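Local atomic coordinates of mannosyl-glycoprotein endo-beta-N-acetylglucosamidase-like domain-containing protein (Pseudomonas protegens, PDB entry 4KT3), a protein that is a type VI secretion effector of the peptidoglycan glycoside hydrolase kind, bound here to its immunity partner and probably acting on cell-wall sugar chains. Residues 85-88 against 89-93; 162-165 against 166-170. All blocks are in the same frame, centred on the assembly; numbering follows the deposited sequence.

Interaction 1 of 2, residues 85-88 against 89-93; sequences FSMH and APAPL
The selenomethionine M87 curls toward the chain beyond the turn that follows it, its terminal methyl CE coming to 4.0 Å from the methyl CB of A91. Bends at chi2 and chi3 (-79° and -71°) shape the chain so that CE, rather than the selenium, does the touching; M87 CB also approaches A91 CB, at 4.2 Å. H88 O lies 3.7 Å from A91 CB as well, a van der Waals contact of a carbonyl with a methyl, and it comes from a direction roughly at a right angle to that of M87 CE. The A89-P90 peptide bond is cis, which kinks the chain here, and the O atoms of H88 and P90 lie 3.5 Å apart. All this belongs to the long loop between helix 76-81 and strand 96-98 of a glucosaminidase domain in the lysozyme clan, a mainly helical fold with a small two-stranded sheet. Backbone hydrogen bonds between M87 and A109 of strand 108-110 and between A89 and K107 tie the loop down, and A91 also packs on S120 of helix 114-129. A chi1 of -69° swings the H88 ring off the turn and into the interface with the immunity lipoprotein, where NE2 bonds to N70 OD1 of that chain and ND1 makes a weak bond to A74 O of the same chain.

Interaction 2 of 2, residues 162-165 against 166-170; sequences RYLA and DIIIA
R162 and D166, one turn apart on helix 160-174, form an i to i+4 salt bridge along the last helix of this lysozyme-clan domain. A single carboxylate oxygen, D166 OD1, takes two of the guanidinium nitrogens: R162 NE and R162 NH2 each lie 3.1 Å from it. Both N-H···O angles are bent to 129°, so each bond is weak, and OD1 sits oblique to the guanidinium plane; the two flat groups are turned only 28° from one another, while the side chains as a whole cross at about a right angle. R162 reaches this position by leaving the backbone with CG opposite N (chi1 -175°) and then bending at chi2 and chi3. Near the plane of the guanidinium, at its edge, I169 CD1 comes to 3.6 Å from R162 NH2.

On another face of the helix, I167 CD1 approaches the Y163 ring, 3.6 Å from its CE1, at an oblique slant. The L164 branch point CG meets I168 CD1 at 4.1 Å. Beneath these side chains runs the regular i to i+4 ladder of backbone bonds, which sets the one-turn spacing of R162-D166, Y163-I167 and L164-I168; I169 lies two turns on from R162.

Further out, L164 packs on L142 and I168 on F138, both of helix 135-144, while I168 also touches E60 and N61 of helix 59-70. Y163 and I167 both lie against Q68 of that helix and face the immunity lipoprotein, where I167 packs on N96 and the Y163 hydroxyl is hydrogen-bonded to E94 OE2 and N96 ND2, all of that chain. Back on the helix, I169 CG1 rests 3.3 Å from A165 O.

Interaction 1 precedes interaction 2 along the chain, and the two lie on opposite sides of its centre, their own centres about 23 Å apart and their nearest atoms about 9 Å apart without touching. The first is a loop turn between helix 76-81 and strand 96-98; the second is a stretch of helix 160-174. Both belong to the glucosaminidase domain, and helix 59-70 bridges them: F85 packs on its L62, L65 and A66, and residues of interaction 2 meet it too. Each also touches the immunity lipoprotein, through S86 and H88 in interaction 1 and Y163 and I167 in interaction 2, so the partner's surface reaches both a loop and a helix of the effector.

Interaction 1 of 2, residues 85-88 against 89-93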
loop_
_atom_site.group_PDB
_atom_site.type_symbol
_atom_site.label_atom_id
_atom_site.label_comp_id
_atom_site.label_asym_id
_atom_site.label_seq_id
_atom_site.Cartn_x
_atom_site.Cartn_y
_atom_site.Cartn_z
ATOM N N PHE A 85 7.396 7.797 4.478
ATOM C CA PHE A 85 6.797 7.388 5.751
ATOM C C PHE A 85 5.486 8.119 5.998
ATOM O O PHE A 85 4.922 8.057 7.098
ATOM C CB PHE A 85 7.822 7.589 6.884
ATOM C CG PHE A 85 8.974 6.631 6.777
ATOM C CD1 PHE A 85 10.035 6.902 5.926
ATOM C CD2 PHE A 85 8.962 5.424 7.461
ATOM C CE1 PHE A 85 11.055 6.002 5.765
ATOM C CE2 PHE A 85 10.004 4.521 7.312
ATOM C CZ PHE A 85 11.048 4.815 6.458
ATOM N N SER A 86 4.995 8.776 4.940
ATOM C CA SER A 86 3.773 9.581 4.977
ATOM C C SER A 86 3.649 10.407 6.258
ATOM O O SER A 86 2.588 10.453 6.892
ATOM C CB SER A 86 2.530 8.703 4.770
ATOM O OG SER A 86 2.596 8.057 3.512
HETATM N N MSE A 87 4.741 11.076 6.608
HETATM C CA MSE A 87 4.799 11.925 7.786
HETATM C C MSE A 87 3.926 13.142 7.608
HETATM O O MSE A 87 4.037 13.848 6.612
HETATM C CB MSE A 87 6.229 12.428 7.999
HETATM C CG MSE A 87 7.262 11.336 8.116
HETATM SE SE MSE A 87 7.288 10.511 9.870
HETATM C CE MSE A 87 8.055 11.974 10.888
ATOM N N HIS A 88 3.088 13.389 8.608
ATOM C CA HIS A 88 2.358 14.631 8.709
ATOM C C HIS A 88 3.335 15.787 8.927
ATOM O O HIS A 88 4.358 15.648 9.613
ATOM C CB HIS A 88 1.363 14.573 9.877
ATOM C CG HIS A 88 0.214 13.639 9.656
ATOM N ND1 HIS A 88 -0.720 13.362 10.632
ATOM C CD2 HIS A 88 -0.151 12.915 8.572
ATOM C CE1 HIS A 88 -1.617 12.516 10.154
ATOM N NE2 HIS A 88 -1.287 12.221 8.909
ATOM N N ALA A 89 3.017 16.928 8.330
ATOM C CA ALA A 89 3.768 18.149 8.572
ATOM C C ALA A 89 3.229 18.840 9.825
ATOM O O ALA A 89 2.016 18.807 10.090
ATOM C CB ALA A 89 3.656 19.072 7.385
ATOM N N PRO A 90 4.111 19.493 10.594
ATOM C CA PRO A 90 5.548 19.616 10.339
ATOM C C PRO A 90 6.335 18.421 10.847
ATOM O O PRO A 90 5.976 17.840 11.872
ATOM C CB PRO A 90 5.937 20.877 11.113
ATOM C CG PRO A 90 4.960 20.923 12.274
ATOM C CD PRO A 90 3.674 20.307 11.749
ATOM N N ALA A 91 7.400 18.068 10.125
ATOM C CA ALA A 91 8.269 16.969 10.512
ATOM C C ALA A 91 9.708 17.463 10.452
ATOM O O ALA A 91 10.027 18.335 9.643
ATOM C CB ALA A 91 8.079 15.797 9.579
ATOM N N PRO A 92 10.581 16.930 11.322
ATOM C CA PRO A 92 11.991 17.316 11.236
ATOM C C PRO A 92 12.544 17.037 9.847
ATOM O O PRO A 92 12.179 16.034 9.211
ATOM C CB PRO A 92 12.673 16.421 12.275
ATOM C CG PRO A 92 11.587 15.984 13.198
ATOM C CD PRO A 92 10.337 15.929 12.373
ATOM N N LEU A 93 13.420 17.931 9.397
ATOM C CA LEU A 93 14.118 17.818 8.109
ATOM C C LEU A 93 13.243 18.110 6.895
ATOM O O LEU A 93 13.719 18.035 5.763
ATOM C CB LEU A 93 14.824 16.457 7.945
ATOM C CG LEU A 93 15.855 16.062 9.003
ATOM C CD1 LEU A 93 16.141 14.562 8.953
ATOM C CD2 LEU A 93 17.144 16.877 8.818
#

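Interaction 2 of 2, residues 162-165 against 166-170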
loop_
_atom_site.group_PDB
_atom_site.type_symbol
_atom_site.label_atom_id
_atom_site.label_comp_id
_atom_site.label_asym_id
_atom_site.label_seq_id
_atom_site.Cartn_x
_atom_site.Cartn_y
_atom_site.Cartn_z
ATOM N N ARG A 162 -0.605 -7.145 13.060
ATOM C CA ARG A 162 -0.385 -8.359 12.295
ATOM C C ARG A 162 -0.216 -8.019 10.818
ATOM O O ARG A 162 0.601 -8.627 10.118
ATOM C CB ARG A 162 -1.539 -9.332 12.499
ATOM C CG ARG A 162 -1.346 -10.678 11.829
ATOM C CD ARG A 162 -0.242 -11.480 12.497
ATOM N NE ARG A 162 1.036 -11.334 11.811
ATOM C CZ ARG A 162 2.195 -11.796 12.277
ATOM N NH1 ARG A 162 2.245 -12.429 13.443
ATOM N NH2 ARG A 162 3.306 -11.620 11.579
ATOM N N TYR A 163 -1.000 -7.048 10.341
ATOM C CA TYR A 163 -0.928 -6.623 8.951
ATOM C C TYR A 163 0.461 -6.038 8.641
ATOM O O TYR A 163 1.090 -6.405 7.648
ATOM C CB TYR A 163 -2.054 -5.621 8.640
ATOM C CG TYR A 163 -2.066 -5.123 7.205
ATOM C CD1 TYR A 163 -1.386 -3.968 6.845
ATOM C CD2 TYR A 163 -2.751 -5.808 6.216
ATOM C CE1 TYR A 163 -1.379 -3.517 5.526
ATOM C CE2 TYR A 163 -2.760 -5.362 4.902
ATOM C CZ TYR A 163 -2.076 -4.216 4.566
ATOM O OH TYR A 163 -2.074 -3.762 3.272
ATOM N N LEU A 164 0.950 -5.144 9.498
ATOM C CA LEU A 164 2.258 -4.547 9.271
ATOM C C LEU A 164 3.357 -5.595 9.438
ATOM O O LEU A 164 4.323 -5.615 8.678
ATOM C CB LEU A 164 2.503 -3.385 10.230
ATOM C CG LEU A 164 3.878 -2.704 10.150
ATOM C CD1 LEU A 164 4.178 -2.221 8.748
ATOM C CD2 LEU A 164 3.926 -1.531 11.105
ATOM N N ALA A 165 3.214 -6.454 10.442
ATOM C CA ALA A 165 4.212 -7.484 10.685
ATOM C C ALA A 165 4.356 -8.394 9.461
ATOM O O ALA A 165 5.463 -8.809 9.112
ATOM C CB ALA A 165 3.858 -8.293 11.940
ATOM N N ASP A 166 3.241 -8.688 8.798
ATOM C CA ASP A 166 3.276 -9.503 7.586
ATOM C C ASP A 166 4.030 -8.801 6.457
ATOM O O ASP A 166 4.762 -9.444 5.702
ATOM C CB ASP A 166 1.863 -9.876 7.132
ATOM C CG ASP A 166 1.237 -10.959 8.003
ATOM O OD1 ASP A 166 1.961 -11.553 8.835
ATOM O OD2 ASP A 166 0.023 -11.223 7.850
ATOM N N ILE A 167 3.857 -7.486 6.340
ATOM C CA ILE A 167 4.607 -6.716 5.341
ATOM C C ILE A 167 6.103 -6.768 5.641
ATOM O O ILE A 167 6.921 -6.933 4.730
ATOM C CB ILE A 167 4.133 -5.255 5.279
ATOM C CG1 ILE A 167 2.737 -5.205 4.654
ATOM C CG2 ILE A 167 5.093 -4.405 4.464
ATOM C CD1 ILE A 167 2.095 -3.831 4.700
ATOM N N ILE A 168 6.456 -6.658 6.916
ATOM C CA ILE A 168 7.860 -6.698 7.322
ATOM C C ILE A 168 8.472 -8.047 6.945
ATOM O O ILE A 168 9.592 -8.121 6.426
ATOM C CB ILE A 168 7.981 -6.433 8.843
ATOM C CG1 ILE A 168 7.715 -4.945 9.112
ATOM C CG2 ILE A 168 9.346 -6.836 9.367
ATOM C CD1 ILE A 168 7.454 -4.607 10.581
ATOM N N ILE A 169 7.729 -9.121 7.176
ATOM C CA ILE A 169 8.220 -10.455 6.845
ATOM C C ILE A 169 8.355 -10.617 5.326
ATOM O O ILE A 169 9.325 -11.216 4.832
ATOM C CB ILE A 169 7.310 -11.539 7.454
ATOM C CG1 ILE A 169 7.421 -11.489 8.980
ATOM C CG2 ILE A 169 7.698 -12.927 6.948
ATOM C CD1 ILE A 169 6.319 -12.228 9.711
ATOM N N ALA A 170 7.402 -10.060 4.587
ATOM C CA ALA A 170 7.455 -10.109 3.126
ATOM C C ALA A 170 8.661 -9.334 2.594
ATOM O O ALA A 170 9.344 -9.785 1.674
ATOM C CB ALA A 170 6.160 -9.567 2.524
#